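Local coordinates for protein Rab GDP dissociation inhibitor alpha (Naegleria fowleri, PDB 6C87) that probably binds prenylated Rab GTPases in their GDP-bound state, slowing GDP release and helping to shuttle them between membranes and cytosol, at residues A[52-56]-A[57-61]; A[221-224]-A[225-229]; A[422-425]-A[426-430]. One frame throughout, in Å; residues are numbered along the deposited sequence.

Interaction 1: residues A[52-56]-A[57-61]; sequences ASLNL and DQMFE
Asn55 and Gln58 hold each other in a capping box at the start of helix 56-64. Asn55 is the N-cap: its OD1 accepts from Gln58 N at 2.8 Å, with the donor tilted 20° from the carbonyl plane. In return, the backbone N of Asn55 donates to Gln58 OE1 at 2.9 Å, in the carbonyl plane and on a lone pair. With chi1 at 65°, the Asn55 carboxamide swings back over the first turn, and the two side-chain amides end up stacked, their planes 22° apart. The first helical bonds follow at once, Met59 N to Asn55 O and Phe60 N to Leu56 O.

The apolar packing is on the buried side. Leu54 lays CD2 against Met59 SD at 3.9 Å, the two side chains crossing at about a right angle, and Leu56 runs alongside Phe60 and points the same way, Leu56 CD1 lying 4.1 Å from Phe60 CE1. The Gln58 side is looser and open to solvent; there a water lies 3.1 Å from Gln58 OE1 and 3.3 Å from Ser53 O, a possible bridge between strand and helix.

Strand 53-54 pairs with strand 82-83, where Ile82 meets Met59. Met59 and Leu56 also reach Ile312 and Ile314 of strand 302-315, while Phe391 and Glu389 of strand 389-400 touch Met59 and Phe60.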
loop_
_atom_site.group_PDB
_atom_site.type_symbol
_atom_site.label_atom_id
_atom_site.label_comp_id
_atom_site.label_asym_id
_atom_site.label_seq_id
_atom_site.Cartn_x
_atom_site.Cartn_y
_atom_site.Cartn_z
ATOM N N ALA A 52 -12.587 -31.970 -12.413
ATOM C CA ALA A 52 -13.072 -32.873 -11.385
ATOM C C ALA A 52 -12.035 -33.939 -11.064
ATOM O O ALA A 52 -11.085 -34.179 -11.819
ATOM C CB ALA A 52 -14.381 -33.533 -11.829
ATOM N N SER A 53 -12.219 -34.566 -9.905
ATOM C CA SER A 53 -11.366 -35.650 -9.438
ATOM C C SER A 53 -12.126 -36.956 -9.630
ATOM O O SER A 53 -13.184 -37.158 -9.026
ATOM C CB SER A 53 -10.977 -35.446 -7.972
ATOM O OG SER A 53 -10.164 -36.509 -7.496
ATOM N N LEU A 54 -11.602 -37.828 -10.481
ATOM C CA LEU A 54 -12.299 -39.042 -10.876
ATOM C C LEU A 54 -11.583 -40.282 -10.365
ATOM O O LEU A 54 -10.349 -40.318 -10.285
ATOM C CB LEU A 54 -12.430 -39.123 -12.405
ATOM C CG LEU A 54 -13.613 -38.400 -13.057
ATOM C CD1 LEU A 54 -13.602 -36.919 -12.734
ATOM C CD2 LEU A 54 -13.594 -38.616 -14.562
ATOM N N ASN A 55 -12.372 -41.316 -10.047
ATOM C CA ASN A 55 -11.792 -42.619 -9.787
ATOM C C ASN A 55 -11.724 -43.383 -11.106
ATOM O O ASN A 55 -12.141 -42.887 -12.158
ATOM C CB ASN A 55 -12.567 -43.379 -8.699
ATOM C CG ASN A 55 -13.994 -43.739 -9.102
ATOM O OD1 ASN A 55 -14.268 -44.148 -10.232
ATOM N ND2 ASN A 55 -14.910 -43.596 -8.160
ATOM N N LEU A 56 -11.207 -44.615 -11.045
ATOM C CA LEU A 56 -10.913 -45.353 -12.268
ATOM C C LEU A 56 -12.192 -45.734 -13.008
ATOM O O LEU A 56 -12.268 -45.592 -14.234
ATOM C CB LEU A 56 -10.063 -46.580 -11.944
ATOM C CG LEU A 56 -9.353 -47.269 -13.114
ATOM C CD1 LEU A 56 -8.356 -46.329 -13.796
ATOM C CD2 LEU A 56 -8.652 -48.527 -12.647
ATOM N N ASP A 57 -13.214 -46.202 -12.285
ATOM C CA ASP A 57 -14.493 -46.501 -12.930
ATOM C C ASP A 57 -15.047 -45.261 -13.620
ATOM O O ASP A 57 -15.584 -45.341 -14.732
ATOM C CB ASP A 57 -15.509 -47.016 -11.908
ATOM C CG ASP A 57 -15.163 -48.396 -11.350
ATOM O OD1 ASP A 57 -15.585 -48.679 -10.206
ATOM O OD2 ASP A 57 -14.452 -49.179 -12.015
ATOM N N GLN A 58 -14.932 -44.103 -12.964
ATOM C CA GLN A 58 -15.419 -42.856 -13.545
ATOM C C GLN A 58 -14.597 -42.452 -14.766
ATOM O O GLN A 58 -15.144 -41.906 -15.732
ATOM C CB GLN A 58 -15.421 -41.747 -12.486
ATOM C CG GLN A 58 -16.458 -41.948 -11.377
ATOM C CD GLN A 58 -16.299 -40.983 -10.207
ATOM O OE1 GLN A 58 -15.185 -40.575 -9.852
ATOM N NE2 GLN A 58 -17.424 -40.612 -9.602
ATOM N N MET A 59 -13.282 -42.701 -14.741
ATOM C CA MET A 59 -12.453 -42.437 -15.918
ATOM C C MET A 59 -12.889 -43.300 -17.095
ATOM O O MET A 59 -13.035 -42.809 -18.220
ATOM C CB MET A 59 -10.985 -42.693 -15.596
ATOM C CG MET A 59 -10.389 -41.705 -14.628
ATOM S SD MET A 59 -10.106 -40.089 -15.354
ATOM C CE MET A 59 -8.774 -40.418 -16.490
ATOM N N PHE A 60 -13.097 -44.597 -16.851
ATOM C CA PHE A 60 -13.517 -45.495 -17.922
ATOM C C PHE A 60 -14.912 -45.153 -18.440
ATOM O O PHE A 60 -15.166 -45.261 -19.645
ATOM C CB PHE A 60 -13.450 -46.948 -17.455
ATOM C CG PHE A 60 -12.130 -47.605 -17.742
ATOM C CD1 PHE A 60 -10.994 -47.256 -17.022
ATOM C CD2 PHE A 60 -12.016 -48.551 -18.751
ATOM C CE1 PHE A 60 -9.773 -47.852 -17.294
ATOM C CE2 PHE A 60 -10.795 -49.154 -19.030
ATOM C CZ PHE A 60 -9.672 -48.805 -18.300
ATOM N N GLU A 61 -15.838 -44.753 -17.560
ATOM C CA GLU A 61 -17.138 -44.309 -18.061
ATOM C C GLU A 61 -16.985 -43.060 -18.925
ATOM O O GLU A 61 -17.549 -42.979 -20.021
ATOM C CB GLU A 61 -18.113 -44.061 -16.909
HETATM O O HOH W 1 -13.797 -39.773 -7.150
#

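Interaction 2: residues A[221-224]-A[225-229]; sequences LYED and SLNMY
Leu221 O is the carbonyl that Ser225 approaches with two groups. The amide, Ser225 N, donates to it at 2.9 Å, tilted 25° from the carbonyl plane. The hydroxyl, Ser225 OG, lies 3.0 Å from the same Leu221 O and may donate too, although another acceptor competes for its proton. Ser225 OG reaches back because it sits beside its own backbone N, anti to the carbonyl carbon (chi1 -62°), which turns it toward the preceding turn; Leu221 CD1 lies against it.

One residue on, Leu226 N bonds to Tyr222 O at 2.8 Å, and the side chains of the same pair meet farther out. Leu226 CD2 comes up to the edge of the Tyr222 ring, near its plane, 4.1 Å from Tyr222 CE1. Glu223 and Asn227 form the next pair: their side chains lie side by side and point the same way, while Asn227 N donates to Glu223 O at 3.0 Å. By Asp224 the regular pattern is slackening. Its carbonyl O takes weak bonds from both Met228 N, at 3.2 Å, and Asn227 N, at 3.3 Å, as the helix nears its last residue.

This is the closing part of helix 212-229. The end of the helix faces a second subunit: Tyr229 OH bonds to Met228 O of that subunit, the Tyr229 rings of the two copies meet at about 90°, and Met228 packs on Met228 of the neighbour. Within the chain, Leu221, Tyr222 and Ser225 pack on Met90 of strand 89-90, and Tyr222 OH is hydrogen-bonded to Ser117 of strand 111-121. Ser225 and Tyr229 also touch Ala91, just after strand 89-90.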
loop_
_atom_site.group_PDB
_atom_site.type_symbol
_atom_site.label_atom_id
_atom_site.label_comp_id
_atom_site.label_asym_id
_atom_site.label_seq_id
_atom_site.Cartn_x
_atom_site.Cartn_y
_atom_site.Cartn_z
ATOM N N LEU A 221 12.405 -16.982 -5.367
ATOM C CA LEU A 221 11.271 -17.710 -4.817
ATOM C C LEU A 221 11.435 -19.209 -5.018
ATOM O O LEU A 221 11.193 -20.000 -4.096
ATOM C CB LEU A 221 9.984 -17.219 -5.477
ATOM C CG LEU A 221 8.697 -17.952 -5.114
ATOM C CD1 LEU A 221 8.389 -17.786 -3.630
ATOM C CD2 LEU A 221 7.556 -17.437 -5.978
ATOM N N TYR A 222 11.876 -19.609 -6.217
ATOM C CA TYR A 222 12.117 -21.015 -6.511
ATOM C C TYR A 222 13.188 -21.589 -5.594
ATOM O O TYR A 222 12.988 -22.636 -4.972
ATOM C CB TYR A 222 12.509 -21.173 -7.988
ATOM C CG TYR A 222 12.648 -22.609 -8.482
ATOM C CD1 TYR A 222 13.709 -23.411 -8.064
ATOM C CD2 TYR A 222 11.731 -23.158 -9.368
ATOM C CE1 TYR A 222 13.845 -24.716 -8.499
ATOM C CE2 TYR A 222 11.865 -24.471 -9.820
ATOM C CZ TYR A 222 12.921 -25.245 -9.373
ATOM O OH TYR A 222 13.074 -26.545 -9.800
ATOM N N GLU A 223 14.324 -20.897 -5.478
ATOM C CA GLU A 223 15.423 -21.401 -4.661
ATOM C C GLU A 223 15.047 -21.465 -3.182
ATOM O O GLU A 223 15.401 -22.428 -2.491
ATOM C CB GLU A 223 16.657 -20.522 -4.869
ATOM C CG GLU A 223 17.881 -20.936 -4.074
ATOM C CD GLU A 223 18.990 -19.894 -4.112
ATOM O OE1 GLU A 223 18.684 -18.685 -4.222
ATOM O OE2 GLU A 223 20.173 -20.290 -4.034
ATOM N N ASP A 224 14.329 -20.457 -2.679
ATOM C CA ASP A 224 13.911 -20.462 -1.277
ATOM C C ASP A 224 12.935 -21.599 -0.993
ATOM O O ASP A 224 13.072 -22.311 0.009
ATOM C CB ASP A 224 13.299 -19.110 -0.900
ATOM C CG ASP A 224 14.352 -18.055 -0.583
ATOM O OD1 ASP A 224 14.071 -16.857 -0.798
ATOM O OD2 ASP A 224 15.474 -18.423 -0.170
ATOM N N SER A 225 11.925 -21.766 -1.853
ATOM C CA SER A 225 10.968 -22.850 -1.664
ATOM C C SER A 225 11.651 -24.208 -1.786
ATOM O O SER A 225 11.380 -25.126 -0.999
ATOM C CB SER A 225 9.831 -22.714 -2.673
ATOM O OG SER A 225 9.135 -21.497 -2.471
ATOM N N LEU A 226 12.582 -24.332 -2.732
ATOM C CA LEU A 226 13.298 -25.589 -2.931
ATOM C C LEU A 226 14.100 -25.975 -1.693
ATOM O O LEU A 226 14.177 -27.158 -1.345
ATOM C CB LEU A 226 14.217 -25.476 -4.156
ATOM C CG LEU A 226 15.287 -26.529 -4.505
ATOM C CD1 LEU A 226 14.682 -27.805 -5.054
ATOM C CD2 LEU A 226 16.326 -25.982 -5.472
ATOM N N ASN A 227 14.712 -24.996 -1.014
ATOM C CA ASN A 227 15.496 -25.309 0.180
ATOM C C ASN A 227 14.625 -25.661 1.379
ATOM O O ASN A 227 15.097 -26.350 2.290
ATOM C CB ASN A 227 16.401 -24.128 0.545
ATOM C CG ASN A 227 17.620 -24.022 -0.357
ATOM O OD1 ASN A 227 18.036 -25.001 -0.982
ATOM N ND2 ASN A 227 18.201 -22.828 -0.426
ATOM N N MET A 228 13.366 -25.219 1.385
ATOM C CA MET A 228 12.458 -25.455 2.504
ATOM C C MET A 228 11.876 -26.862 2.472
ATOM O O MET A 228 11.726 -27.504 3.517
ATOM C CB MET A 228 11.355 -24.398 2.510
ATOM C CG MET A 228 11.723 -23.165 3.315
ATOM S SD MET A 228 10.358 -22.010 3.475
ATOM C CE MET A 228 9.224 -22.928 4.507
ATOM N N TYR A 229 11.558 -27.355 1.277
ATOM C CA TYR A 229 10.947 -28.659 1.094
ATOM C C TYR A 229 11.909 -29.693 0.528
ATOM O O TYR A 229 11.608 -30.889 0.584
ATOM C CB TYR A 229 9.683 -28.526 0.220
ATOM C CG TYR A 229 8.694 -27.564 0.854
ATOM C CD1 TYR A 229 7.662 -28.041 1.650
ATOM C CD2 TYR A 229 8.836 -26.184 0.725
ATOM C CE1 TYR A 229 6.774 -27.175 2.271
ATOM C CE2 TYR A 229 7.957 -25.312 1.349
ATOM C CZ TYR A 229 6.922 -25.813 2.116
ATOM O OH TYR A 229 6.036 -24.955 2.739
#

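Interaction 3: residues A[422-425]-A[426-430]; sequences ESCA and VDIVD
Val426 and Glu422 open the backbone bonding of this helical turn, with Val426 N donating to Glu422 O at 2.8 Å. Asp427 N to Ser423 O, Ile428 N to Cys424 O and Val429 N to Ala425 O, the last at 3.0 Å, carry the same i to i+4 pattern onward.

Apolar contact between side chains is confined to one pair. Ile428 folds CG1 back beside its own backbone N (chi1 -72°), which brings Ile428 CD1 to 4.0 Å from Cys424 SG. Val426 CG2 and Val429 CG2 instead lean on carbonyls one turn earlier, those of Glu422 and Ala425.

The polar ends turn to partners outside the turn. Glu422 forms a salt bridge with Arg218 of helix 212-229, Ser423 OG is hydrogen-bonded to Asp416, and Asp427 OD2 accepts from Lys413 N just beyond strand 409-411.

Two helices cover this first half of helix 422-436. Helix 22-33 brings Thr23, Val26 and Ile27 against Ile428, with Thr23 also touching Cys424, while helix 94-102 packs Lys94 and Leu95 on Ala425 and Ile98 on Val429.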
loop_
_atom_site.group_PDB
_atom_site.type_symbol
_atom_site.label_atom_id
_atom_site.label_comp_id
_atom_site.label_asym_id
_atom_site.label_seq_id
_atom_site.Cartn_x
_atom_site.Cartn_y
_atom_site.Cartn_z
ATOM N N GLU A 422 0.192 -20.417 -10.905
ATOM C CA GLU A 422 0.357 -18.959 -10.903
ATOM C C GLU A 422 -0.694 -18.256 -11.762
ATOM O O GLU A 422 -1.286 -17.252 -11.346
ATOM C CB GLU A 422 1.745 -18.569 -11.391
ATOM C CG GLU A 422 2.115 -17.176 -10.956
ATOM C CD GLU A 422 3.354 -16.664 -11.639
ATOM O OE1 GLU A 422 3.703 -15.486 -11.418
ATOM O OE2 GLU A 422 3.967 -17.436 -12.404
ATOM N N SER A 423 -0.921 -18.748 -12.978
ATOM C CA SER A 423 -1.875 -18.072 -13.849
ATOM C C SER A 423 -3.295 -18.186 -13.300
ATOM O O SER A 423 -4.102 -17.259 -13.455
ATOM C CB SER A 423 -1.752 -18.619 -15.275
ATOM O OG SER A 423 -2.218 -19.947 -15.374
ATOM N N CYS A 424 -3.616 -19.300 -12.637
ATOM C CA CYS A 424 -4.898 -19.386 -11.950
ATOM C C CYS A 424 -4.990 -18.371 -10.809
ATOM O O CYS A 424 -6.026 -17.715 -10.634
ATOM C CB CYS A 424 -5.112 -20.812 -11.439
ATOM S SG CYS A 424 -6.360 -20.968 -10.157
ATOM N N ALA A 425 -3.908 -18.208 -10.036
ATOM C CA ALA A 425 -3.904 -17.232 -8.944
ATOM C C ALA A 425 -4.018 -15.804 -9.466
ATOM O O ALA A 425 -4.712 -14.971 -8.865
ATOM C CB ALA A 425 -2.643 -17.390 -8.094
ATOM N N VAL A 426 -3.337 -15.500 -10.577
ATOM C CA VAL A 426 -3.461 -14.178 -11.189
ATOM C C VAL A 426 -4.908 -13.920 -11.604
ATOM O O VAL A 426 -5.424 -12.804 -11.455
ATOM C CB VAL A 426 -2.478 -14.042 -12.373
ATOM C CG1 VAL A 426 -2.789 -12.824 -13.211
ATOM C CG2 VAL A 426 -1.043 -13.956 -11.863
ATOM N N ASP A 427 -5.593 -14.950 -12.119
ATOM C CA ASP A 427 -7.002 -14.792 -12.475
ATOM C C ASP A 427 -7.871 -14.537 -11.244
ATOM O O ASP A 427 -8.780 -13.699 -11.288
ATOM C CB ASP A 427 -7.503 -16.023 -13.231
ATOM C CG ASP A 427 -8.833 -15.781 -13.924
ATOM O OD1 ASP A 427 -9.109 -14.615 -14.276
ATOM O OD2 ASP A 427 -9.600 -16.750 -14.122
ATOM N N ILE A 428 -7.609 -15.242 -10.136
ATOM C CA ILE A 428 -8.393 -15.035 -8.915
ATOM C C ILE A 428 -8.228 -13.609 -8.409
ATOM O O ILE A 428 -9.210 -12.925 -8.090
ATOM C CB ILE A 428 -7.988 -16.048 -7.831
ATOM C CG1 ILE A 428 -8.491 -17.451 -8.175
ATOM C CG2 ILE A 428 -8.493 -15.588 -6.479
ATOM C CD1 ILE A 428 -7.839 -18.541 -7.343
ATOM N N VAL A 429 -6.976 -13.143 -8.323
ATOM C CA VAL A 429 -6.700 -11.789 -7.850
ATOM C C VAL A 429 -7.378 -10.766 -8.741
ATOM O O VAL A 429 -7.974 -9.794 -8.258
ATOM C CB VAL A 429 -5.184 -11.535 -7.794
ATOM C CG1 VAL A 429 -4.920 -10.050 -7.555
ATOM C CG2 VAL A 429 -4.546 -12.389 -6.712
ATOM N N ASP A 430 -7.283 -10.960 -10.055
ATOM C CA ASP A 430 -7.905 -10.024 -10.976
ATOM C C ASP A 430 -9.417 -10.011 -10.793
ATOM O O ASP A 430 -10.034 -8.942 -10.723
ATOM C CB ASP A 430 -7.512 -10.361 -12.411
ATOM C CG ASP A 430 -8.127 -9.415 -13.405
ATOM O OD1 ASP A 430 -7.949 -8.183 -13.231
ATOM O OD2 ASP A 430 -8.751 -9.900 -14.369
#

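From the N terminus the three contacts come in series, and none nests within or crosses another. Each is local, so none closes a long loop: interaction 1 turns a short strand into helix 56-64, interaction 2 finishes helix 212-229 and interaction 3 starts helix 422-436. Interactions 1 and 2 are the farthest apart, their centres separated by about 34 Å. Interactions 2 and 3 approach most closely, nearest atoms about 7 Å apart, and Arg218, about one turn before 221-224, links their helices. Interaction 1 leans on the large mixed sheet, interaction 2 joins that sheet to a second subunit, and interaction 3 is packed between helices.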